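Local coordinates for protein minor fimbrium tip subunit Mfa3 (Porphyromonas gingivalis ATCC 33277, PDB 5NF4) that forms part of the tip of the minor fimbriae, surface filaments that mediate biofilm formation and adhesion to host cells and to other oral bacteria, at residues Q110-F115 against V130-M135; G158-R163 against V220-V225; S166-T171 against K183-N188. All coordinates share one frame; numbering follows the deposited sequence.

Overall arrangement
The three contacts follow the strand pair 109-117 and 161-170, antiparallel neighbours among the beta strands of this fimbrillin-family tip subunit. Contact 1 comes first along the chain and sets helix 132-140 against strand 109-117. Contact 2 opens later, and contact 3 is nested inside the loop it closes; both use strand 161-170, at its start and its far end. The centres of contacts 1 and 2 are about 17 Å apart. Contact 3 has its centre about 14 Å from that of contact 1 and about 23 Å from that of contact 2. Probable backbone hydrogen bonds join F115 to R163 and R111 to Q168, so the strand pair links the helix packing, the packing of loop 220-225 and the hairpin end.

Contact 1: residues Q110-F115 against V130-M135; sequences QRDFFF and VNKSDM
F114 and M135 make the apolar half of this helix-on-sheet packing, in which the first turn of helix 132-140 lies against strand 109-117. M135 CG sits over the middle of the F114 ring, 3.3 Å from its centroid and only 8° off the ring normal, a CH-pi contact. The sulfur is displaced from it: SD is 4.4 Å from the same centroid and approaches obliquely, giving a Met-aromatic contact in addition to the CH-pi one. With CG anti to the backbone N (chi1 -179°), the M135 chain reaches the ring and then bends, so that SD and CE run back over F114 CB. N136 and M139, farther along the helix, also touch F114, while M135 itself reaches F77 on strand 71-78.

The charged half is looser. K132 brings the outer part of its chain up to one carboxylate oxygen of D112, CD 3.3 Å from OD2, and its NZ forms a long salt bridge to D112 OD2 at 4.0 Å. The other oxygen, D112 OD1, is gripped by S79 OG and by the backbone N of N167, which should hold the carboxylate in place.

The helix start is fixed by N131 at the N-cap: D134 N donates to N131 OD1 over 2.9 Å, nearly along the C=O axis, with an N-H...O angle of 169°.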
loop_
_atom_site.group_PDB
_atom_site.type_symbol
_atom_site.label_atom_id
_atom_site.label_comp_id
_atom_site.label_asym_id
_atom_site.label_seq_id
_atom_site.Cartn_x
_atom_site.Cartn_y
_atom_site.Cartn_z
ATOM N N GLN A 110 26.379 -10.648 -7.126
ATOM C CA GLN A 110 25.411 -9.562 -7.245
ATOM C C GLN A 110 24.042 -10.192 -7.253
ATOM O O GLN A 110 23.790 -11.088 -8.064
ATOM C CB GLN A 110 25.618 -8.754 -8.529
ATOM C CG GLN A 110 26.995 -8.127 -8.621
ATOM C CD GLN A 110 27.374 -7.442 -7.323
ATOM O OE1 GLN A 110 28.309 -7.876 -6.602
ATOM N NE2 GLN A 110 26.627 -6.391 -6.991
ATOM N N ARG A 111 23.191 -9.778 -6.324
ATOM C CA ARG A 111 21.893 -10.441 -6.162
ATOM C C ARG A 111 20.743 -9.466 -6.092
ATOM O O ARG A 111 20.839 -8.379 -5.511
ATOM C CB ARG A 111 21.898 -11.325 -4.895
ATOM C CG ARG A 111 22.528 -12.716 -5.080
ATOM C CD ARG A 111 24.071 -12.729 -5.010
ATOM N NE ARG A 111 24.528 -14.081 -5.257
ATOM C CZ ARG A 111 24.717 -14.601 -6.463
ATOM N NH1 ARG A 111 24.547 -13.876 -7.566
ATOM N NH2 ARG A 111 25.109 -15.849 -6.565
ATOM N N ASP A 112 19.650 -9.874 -6.726
ATOM C CA ASP A 112 18.369 -9.187 -6.622
ATOM C C ASP A 112 17.462 -9.955 -5.644
ATOM O O ASP A 112 17.229 -11.140 -5.837
ATOM C CB ASP A 112 17.704 -9.117 -7.989
ATOM C CG ASP A 112 18.373 -8.152 -8.959
ATOM O OD1 ASP A 112 19.467 -7.593 -8.725
ATOM O OD2 ASP A 112 17.728 -7.908 -9.994
ATOM N N PHE A 113 16.972 -9.285 -4.599
ATOM C CA PHE A 113 16.177 -9.914 -3.540
ATOM C C PHE A 113 14.723 -9.467 -3.721
ATOM O O PHE A 113 14.474 -8.285 -3.854
ATOM C CB PHE A 113 16.624 -9.480 -2.165
ATOM C CG PHE A 113 17.957 -10.055 -1.730
ATOM C CD1 PHE A 113 19.153 -9.617 -2.296
ATOM C CD2 PHE A 113 17.993 -10.998 -0.723
ATOM C CE1 PHE A 113 20.356 -10.145 -1.854
ATOM C CE2 PHE A 113 19.177 -11.523 -0.295
ATOM C CZ PHE A 113 20.360 -11.097 -0.854
ATOM N N PHE A 114 13.806 -10.417 -3.670
ATOM C CA PHE A 114 12.374 -10.123 -3.772
ATOM C C PHE A 114 11.698 -10.669 -2.534
ATOM O O PHE A 114 11.871 -11.829 -2.197
ATOM C CB PHE A 114 11.731 -10.743 -5.020
ATOM C CG PHE A 114 12.259 -10.208 -6.308
ATOM C CD1 PHE A 114 13.500 -10.638 -6.786
ATOM C CD2 PHE A 114 11.531 -9.295 -7.060
ATOM C CE1 PHE A 114 13.994 -10.164 -7.988
ATOM C CE2 PHE A 114 12.020 -8.820 -8.272
ATOM C CZ PHE A 114 13.290 -9.253 -8.727
ATOM N N PHE A 115 10.867 -9.832 -1.905
ATOM C CA PHE A 115 10.134 -10.211 -0.719
ATOM C C PHE A 115 8.644 -9.975 -0.991
ATOM O O PHE A 115 8.258 -8.886 -1.411
ATOM C CB PHE A 115 10.559 -9.404 0.506
ATOM C CG PHE A 115 11.968 -9.699 0.963
ATOM C CD1 PHE A 115 13.040 -9.005 0.433
ATOM C CD2 PHE A 115 12.198 -10.684 1.896
ATOM C CE1 PHE A 115 14.327 -9.270 0.849
ATOM C CE2 PHE A 115 13.492 -10.969 2.336
ATOM C CZ PHE A 115 14.557 -10.265 1.812
ATOM N N VAL A 130 10.845 -19.438 -12.103
ATOM C CA VAL A 130 12.087 -20.166 -12.319
ATOM C C VAL A 130 13.294 -19.245 -12.298
ATOM O O VAL A 130 14.374 -19.605 -11.779
ATOM C CB VAL A 130 12.046 -20.906 -13.661
ATOM C CG1 VAL A 130 13.361 -21.613 -13.917
ATOM C CG2 VAL A 130 10.884 -21.895 -13.688
ATOM N N ASN A 131 13.123 -18.070 -12.888
ATOM C CA ASN A 131 14.212 -17.137 -13.067
ATOM C C ASN A 131 13.741 -15.727 -12.805
ATOM O O ASN A 131 12.566 -15.485 -12.509
ATOM C CB ASN A 131 14.810 -17.269 -14.474
ATOM C CG ASN A 131 13.795 -17.026 -15.568
ATOM O OD1 ASN A 131 12.855 -16.260 -15.403
ATOM N ND2 ASN A 131 13.981 -17.705 -16.706
ATOM N N LYS A 132 14.661 -14.783 -12.924
ATOM C CA LYS A 132 14.368 -13.411 -12.573
ATOM C C LYS A 132 13.297 -12.800 -13.505
ATOM O O LYS A 132 12.504 -11.954 -13.085
ATOM C CB LYS A 132 15.660 -12.595 -12.611
ATOM C CG LYS A 132 15.532 -11.247 -11.920
ATOM C CD LYS A 132 16.894 -10.580 -11.753
ATOM C CE LYS A 132 17.459 -10.104 -13.069
ATOM N NZ LYS A 132 16.624 -9.049 -13.656
ATOM N N SER A 133 13.263 -13.241 -14.761
ATOM C CA SER A 133 12.255 -12.767 -15.710
ATOM C C SER A 133 10.855 -13.140 -15.218
ATOM O O SER A 133 9.927 -12.294 -15.205
ATOM C CB SER A 133 12.518 -13.351 -17.112
ATOM O OG SER A 133 11.444 -13.034 -17.980
ATOM N N ASP A 134 10.699 -14.399 -14.788
ATOM C CA ASP A 134 9.444 -14.855 -14.199
ATOM C C ASP A 134 9.107 -14.050 -12.959
ATOM O O ASP A 134 7.953 -13.728 -12.696
ATOM C CB ASP A 134 9.495 -16.325 -13.814
ATOM C CG ASP A 134 9.640 -17.249 -15.008
ATOM O OD1 ASP A 134 9.254 -16.873 -16.123
ATOM O OD2 ASP A 134 10.166 -18.366 -14.820
ATOM N N MET A 135 10.127 -13.785 -12.160
ATOM C CA MET A 135 9.935 -13.101 -10.892
ATOM C C MET A 135 9.401 -11.684 -11.126
ATOM O O MET A 135 8.427 -11.238 -10.484
ATOM C CB MET A 135 11.257 -13.039 -10.096
ATOM C CG MET A 135 11.112 -12.343 -8.726
ATOM S SD MET A 135 10.351 -13.354 -7.498
ATOM C CE MET A 135 8.819 -12.471 -7.194
#

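Contact 2: residues G158-R163 against V220-V225; sequences GFPMSR and VHYRLV
P160 sets the CB-CG edge of its ring over one face of Y222, in a CH-pi contact that joins the start of strand 161-170, within the beta fold of this fimbrillin-family subunit, to the short strand 221-222 and the loop after it. The two side chains cross at about a right angle. P160 CG is 3.9 Å from the centroid of the Y222 ring and 27° off its normal, displaced toward the phenol end, where it lies 3.5 Å from Y222 CZ. P160 CB follows over the neighbouring CE1 at 3.7 Å. Y222 CG stands between its own backbone N and carbonyl carbon (chi1 72°), which turns the ring toward the proline. I119 and V195 each touch both partners, adding apolar contacts around the pair.

Farther along, L224 brings its CD2 methyl to 4.0 Å from S162 CB and 4.1 Å from M161 O. F138 and M139 of helix 132-140 pack on the same leucine, so it lies between strand 161-170 and the helix.

A single side-chain hydrogen bond supplies the polar link. S162 is buried, and its hydroxyl turns toward the loop backbone instead of along its own strand. S162 OG donates to L224 O over a short 2.6 Å, tilted 19° from the carbonyl plane.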
loop_
_atom_site.group_PDB
_atom_site.type_symbol
_atom_site.label_atom_id
_atom_site.label_comp_id
_atom_site.label_asym_id
_atom_site.label_seq_id
_atom_site.Cartn_x
_atom_site.Cartn_y
_atom_site.Cartn_z
ATOM N N GLY A 158 -3.937 -10.840 6.178
ATOM C CA GLY A 158 -3.227 -9.581 6.199
ATOM C C GLY A 158 -3.175 -8.943 4.839
ATOM O O GLY A 158 -3.448 -9.598 3.813
ATOM N N PHE A 159 -2.786 -7.669 4.811
ATOM C CA PHE A 159 -2.591 -6.932 3.554
ATOM C C PHE A 159 -1.409 -7.482 2.786
ATOM O O PHE A 159 -0.371 -7.726 3.386
ATOM C CB PHE A 159 -2.320 -5.438 3.820
ATOM C CG PHE A 159 -3.457 -4.686 4.410
ATOM C CD1 PHE A 159 -4.714 -4.685 3.812
ATOM C CD2 PHE A 159 -3.253 -3.901 5.527
ATOM C CE1 PHE A 159 -5.754 -3.960 4.370
ATOM C CE2 PHE A 159 -4.264 -3.183 6.074
ATOM C CZ PHE A 159 -5.536 -3.212 5.491
ATOM N N PRO A 160 -1.520 -7.648 1.456
ATOM C CA PRO A 160 -0.304 -7.939 0.683
ATOM C C PRO A 160 0.759 -6.888 0.880
ATOM O O PRO A 160 0.456 -5.694 0.972
ATOM C CB PRO A 160 -0.785 -7.957 -0.775
ATOM C CG PRO A 160 -2.275 -8.279 -0.678
ATOM C CD PRO A 160 -2.726 -7.599 0.608
ATOM N N MET A 161 2.015 -7.337 0.973
ATOM C CA MET A 161 3.156 -6.433 1.126
ATOM C C MET A 161 4.310 -6.938 0.273
ATOM O O MET A 161 4.368 -8.116 -0.082
ATOM C CB MET A 161 3.609 -6.323 2.574
ATOM C CG MET A 161 2.514 -6.242 3.572
ATOM S SD MET A 161 3.241 -6.037 5.202
ATOM C CE MET A 161 1.775 -6.092 6.238
ATOM N N SER A 162 5.198 -6.031 -0.106
ATOM C CA SER A 162 6.391 -6.460 -0.812
ATOM C C SER A 162 7.537 -5.508 -0.666
ATOM O O SER A 162 7.390 -4.358 -0.221
ATOM C CB SER A 162 6.068 -6.616 -2.284
ATOM O OG SER A 162 5.703 -5.341 -2.789
ATOM N N ARG A 163 8.703 -5.988 -1.070
ATOM C CA ARG A 163 9.834 -5.103 -1.215
ATOM C C ARG A 163 10.835 -5.798 -2.113
ATOM O O ARG A 163 10.924 -7.020 -2.095
ATOM C CB ARG A 163 10.435 -4.766 0.143
ATOM C CG ARG A 163 11.414 -3.601 0.126
ATOM C CD ARG A 163 10.744 -2.265 -0.028
ATOM N NE ARG A 163 11.782 -1.264 -0.179
ATOM C CZ ARG A 163 12.289 -0.533 0.804
ATOM N NH1 ARG A 163 11.816 -0.626 2.042
ATOM N NH2 ARG A 163 13.271 0.315 0.532
ATOM N N VAL A 220 -9.522 -1.587 -8.436
ATOM C CA VAL A 220 -9.819 -2.981 -8.185
ATOM C C VAL A 220 -8.545 -3.758 -7.836
ATOM O O VAL A 220 -8.579 -4.710 -7.078
ATOM C CB VAL A 220 -10.446 -3.618 -9.439
ATOM C CG1 VAL A 220 -10.284 -5.121 -9.511
ATOM C CG2 VAL A 220 -11.890 -3.271 -9.466
ATOM N N HIS A 221 -7.470 -3.351 -8.481
ATOM C CA HIS A 221 -6.221 -4.107 -8.449
ATOM C C HIS A 221 -5.099 -3.491 -7.654
ATOM O O HIS A 221 -4.858 -2.280 -7.702
ATOM C CB HIS A 221 -5.682 -4.283 -9.848
ATOM C CG HIS A 221 -6.554 -5.082 -10.757
ATOM N ND1 HIS A 221 -7.309 -4.499 -11.755
ATOM C CD2 HIS A 221 -6.810 -6.411 -10.816
ATOM C CE1 HIS A 221 -7.976 -5.441 -12.395
ATOM N NE2 HIS A 221 -7.693 -6.614 -11.840
ATOM N N TYR A 222 -4.367 -4.391 -7.013
ATOM C CA TYR A 222 -3.066 -4.053 -6.488
ATOM C C TYR A 222 -1.976 -4.691 -7.336
ATOM O O TYR A 222 -2.203 -5.581 -8.162
ATOM C CB TYR A 222 -2.949 -4.478 -5.041
ATOM C CG TYR A 222 -2.831 -5.955 -4.741
ATOM C CD1 TYR A 222 -1.584 -6.585 -4.683
ATOM C CD2 TYR A 222 -3.939 -6.713 -4.460
ATOM C CE1 TYR A 222 -1.486 -7.914 -4.400
ATOM C CE2 TYR A 222 -3.850 -8.055 -4.169
ATOM C CZ TYR A 222 -2.600 -8.647 -4.136
ATOM O OH TYR A 222 -2.473 -9.969 -3.838
ATOM N N ARG A 223 -0.770 -4.220 -7.087
ATOM C CA ARG A 223 0.405 -4.699 -7.787
ATOM C C ARG A 223 1.560 -4.758 -6.817
ATOM O O ARG A 223 1.686 -3.877 -5.979
ATOM C CB ARG A 223 0.719 -3.747 -8.943
ATOM C CG ARG A 223 1.648 -4.286 -9.983
ATOM C CD ARG A 223 2.089 -3.181 -10.986
ATOM N NE ARG A 223 2.512 -3.681 -12.310
ATOM C CZ ARG A 223 3.386 -3.089 -13.117
ATOM N NH1 ARG A 223 4.036 -2.000 -12.733
ATOM N NH2 ARG A 223 3.629 -3.605 -14.321
ATOM N N LEU A 224 2.405 -5.771 -6.933
ATOM C CA LEU A 224 3.483 -5.950 -5.955
ATOM C C LEU A 224 4.702 -5.059 -6.214
ATOM O O LEU A 224 5.630 -4.988 -5.380
ATOM C CB LEU A 224 3.918 -7.407 -5.906
ATOM C CG LEU A 224 2.866 -8.344 -5.329
ATOM C CD1 LEU A 224 3.234 -9.762 -5.642
ATOM C CD2 LEU A 224 2.671 -8.125 -3.803
ATOM N N VAL A 225 4.718 -4.395 -7.362
ATOM C CA VAL A 225 5.662 -3.298 -7.586
ATOM C C VAL A 225 4.877 -2.101 -8.038
ATOM O O VAL A 225 3.756 -2.229 -8.542
ATOM C CB VAL A 225 6.734 -3.625 -8.639
ATOM C CG1 VAL A 225 7.724 -4.558 -8.076
ATOM C CG2 VAL A 225 6.087 -4.166 -9.921
#

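Contact 3: residues S166-T171 against K183-N188; sequences SNQTVT and KPDGEN. With SO4 (sulfate ion), chain D.
Both ends of the Q168 side-chain amide are engaged by D185 at once, through a pair of hydrogen bonds to the backbone N and the carboxylate of one residue, across the end of the beta hairpin formed by strands 161-170 and 180-205. D185 N donates to Q168 OE1 over 3.0 Å in a nearly straight bond (175°). In return Q168 NE2 donates to D185 OD1 at 2.9 Å, meeting that oxygen from above the carboxylate plane; the amide and carboxylate planes stand 84° apart. NE2 also donates to S166 O; D185 OD1 and S166 O both lie close to the amide plane, which should fix its rotation. The bend of the Q168 chain at chi2 (-69°) folds the amide back across the corner at N167, toward S166, where it can serve the 183-188 loop as well.

Two waters extend the network. One accepts from S166 N and donates to D185 OD2, while the second bridges Q168 OE1 and K183 O.

A sulfate, probably from the crystallisation liquor, also binds N189 ND2 and K191 NZ; it accepts from N188 N through O3 at 3.2 Å and from N188 ND2 through O4 at 3.1 Å.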
loop_
_atom_site.group_PDB
_atom_site.type_symbol
_atom_site.label_atom_id
_atom_site.label_comp_id
_atom_site.label_asym_id
_atom_site.label_seq_id
_atom_site.Cartn_x
_atom_site.Cartn_y
_atom_site.Cartn_z
ATOM N N SER A 166 17.580 -4.419 -5.680
ATOM C CA SER A 166 18.337 -4.852 -6.839
ATOM C C SER A 166 19.844 -4.629 -6.706
ATOM O O SER A 166 20.314 -3.765 -5.955
ATOM C CB SER A 166 17.828 -4.120 -8.082
ATOM O OG SER A 166 18.031 -2.746 -7.900
ATOM N N ASN A 167 20.587 -5.440 -7.448
ATOM C CA ASN A 167 22.032 -5.348 -7.515
ATOM C C ASN A 167 22.706 -5.175 -6.135
ATOM O O ASN A 167 23.504 -4.262 -5.919
ATOM C CB ASN A 167 22.435 -4.198 -8.460
ATOM C CG ASN A 167 23.895 -4.315 -8.929
ATOM O OD1 ASN A 167 24.472 -5.408 -8.943
ATOM N ND2 ASN A 167 24.486 -3.194 -9.334
ATOM N N GLN A 168 22.393 -6.074 -5.207
ATOM C CA GLN A 168 23.016 -6.069 -3.898
ATOM C C GLN A 168 24.297 -6.854 -3.922
ATOM O O GLN A 168 24.344 -7.942 -4.465
ATOM C CB GLN A 168 22.084 -6.684 -2.871
ATOM C CG GLN A 168 20.732 -6.010 -2.818
ATOM C CD GLN A 168 20.812 -4.616 -2.257
ATOM O OE1 GLN A 168 21.078 -4.446 -1.078
ATOM N NE2 GLN A 168 20.573 -3.605 -3.100
ATOM N N THR A 169 25.324 -6.307 -3.310
ATOM C CA THR A 169 26.588 -6.989 -3.281
ATOM C C THR A 169 26.601 -7.886 -2.075
ATOM O O THR A 169 26.575 -7.420 -0.936
ATOM C CB THR A 169 27.770 -6.000 -3.234
ATOM O OG1 THR A 169 27.695 -5.129 -4.370
ATOM C CG2 THR A 169 29.071 -6.740 -3.241
ATOM N N VAL A 170 26.658 -9.189 -2.331
ATOM C CA VAL A 170 26.715 -10.183 -1.271
ATOM C C VAL A 170 28.117 -10.745 -1.184
ATOM O O VAL A 170 28.598 -11.371 -2.148
ATOM C CB VAL A 170 25.700 -11.314 -1.545
ATOM C CG1 VAL A 170 25.731 -12.349 -0.432
ATOM C CG2 VAL A 170 24.303 -10.730 -1.708
ATOM N N THR A 171 28.796 -10.481 -0.057
ATOM C CA THR A 171 30.185 -10.862 0.121
ATOM C C THR A 171 30.293 -12.171 0.873
ATOM O O THR A 171 29.353 -12.618 1.525
ATOM C CB THR A 171 30.997 -9.783 0.901
ATOM O OG1 THR A 171 30.336 -9.466 2.128
ATOM C CG2 THR A 171 31.166 -8.518 0.064
ATOM N N LYS A 183 22.144 -6.451 4.930
ATOM C CA LYS A 183 21.883 -5.028 5.011
ATOM C C LYS A 183 21.400 -4.492 3.655
ATOM O O LYS A 183 22.205 -3.992 2.874
ATOM C CB LYS A 183 23.150 -4.303 5.477
ATOM C CG LYS A 183 23.666 -4.784 6.851
ATOM C CD LYS A 183 23.030 -4.026 8.000
ATOM C CE LYS A 183 23.191 -4.739 9.351
ATOM N NZ LYS A 183 24.601 -4.994 9.754
ATOM N N PRO A 184 20.084 -4.601 3.369
ATOM C CA PRO A 184 19.570 -4.150 2.073
ATOM C C PRO A 184 19.778 -2.652 1.903
ATOM O O PRO A 184 19.358 -1.880 2.765
ATOM C CB PRO A 184 18.076 -4.492 2.144
ATOM C CG PRO A 184 17.757 -4.478 3.643
ATOM C CD PRO A 184 18.999 -5.029 4.281
ATOM N N ASP A 185 20.417 -2.270 0.804
ATOM C CA ASP A 185 20.792 -0.876 0.536
ATOM C C ASP A 185 21.314 -0.160 1.788
ATOM O O ASP A 185 20.996 1.004 2.034
ATOM C CB ASP A 185 19.601 -0.158 -0.083
ATOM C CG ASP A 185 19.364 -0.602 -1.519
ATOM O OD1 ASP A 185 20.359 -0.836 -2.232
ATOM O OD2 ASP A 185 18.210 -0.754 -1.937
ATOM N N GLY A 186 22.125 -0.879 2.564
ATOM C CA GLY A 186 22.750 -0.337 3.759
ATOM C C GLY A 186 21.885 -0.202 5.003
ATOM O O GLY A 186 22.376 0.230 6.048
ATOM N N GLU A 187 20.612 -0.568 4.898
ATOM C CA GLU A 187 19.685 -0.522 6.028
ATOM C C GLU A 187 19.792 -1.795 6.857
ATOM O O GLU A 187 20.293 -2.801 6.369
ATOM C CB GLU A 187 18.256 -0.346 5.536
ATOM C CG GLU A 187 18.023 0.881 4.680
ATOM C CD GLU A 187 16.555 1.070 4.324
ATOM O OE1 GLU A 187 15.923 1.979 4.899
ATOM O OE2 GLU A 187 16.029 0.309 3.477
ATOM N N ASN A 188 19.327 -1.750 8.106
ATOM C CA ASN A 188 19.440 -2.901 9.013
ATOM C C ASN A 188 18.379 -3.964 8.811
ATOM O O ASN A 188 18.575 -5.128 9.162
ATOM C CB ASN A 188 19.366 -2.441 10.460
ATOM C CG ASN A 188 20.611 -1.721 10.896
ATOM O OD1 ASN A 188 21.724 -2.123 10.553
ATOM N ND2 ASN A 188 20.435 -0.641 11.647
HETATM S S SO4 D . 16.857 0.371 9.986
HETATM O O1 SO4 D . 15.773 1.342 10.111
HETATM O O2 SO4 D . 16.328 -0.891 9.486
HETATM O O3 SO4 D . 17.870 0.875 9.063
HETATM O O4 SO4 D . 17.447 0.158 11.305
HETATM O O HOH W 1 17.690 -1.634 -4.512
HETATM O O HOH W 2 23.279 -5.129 0.382
#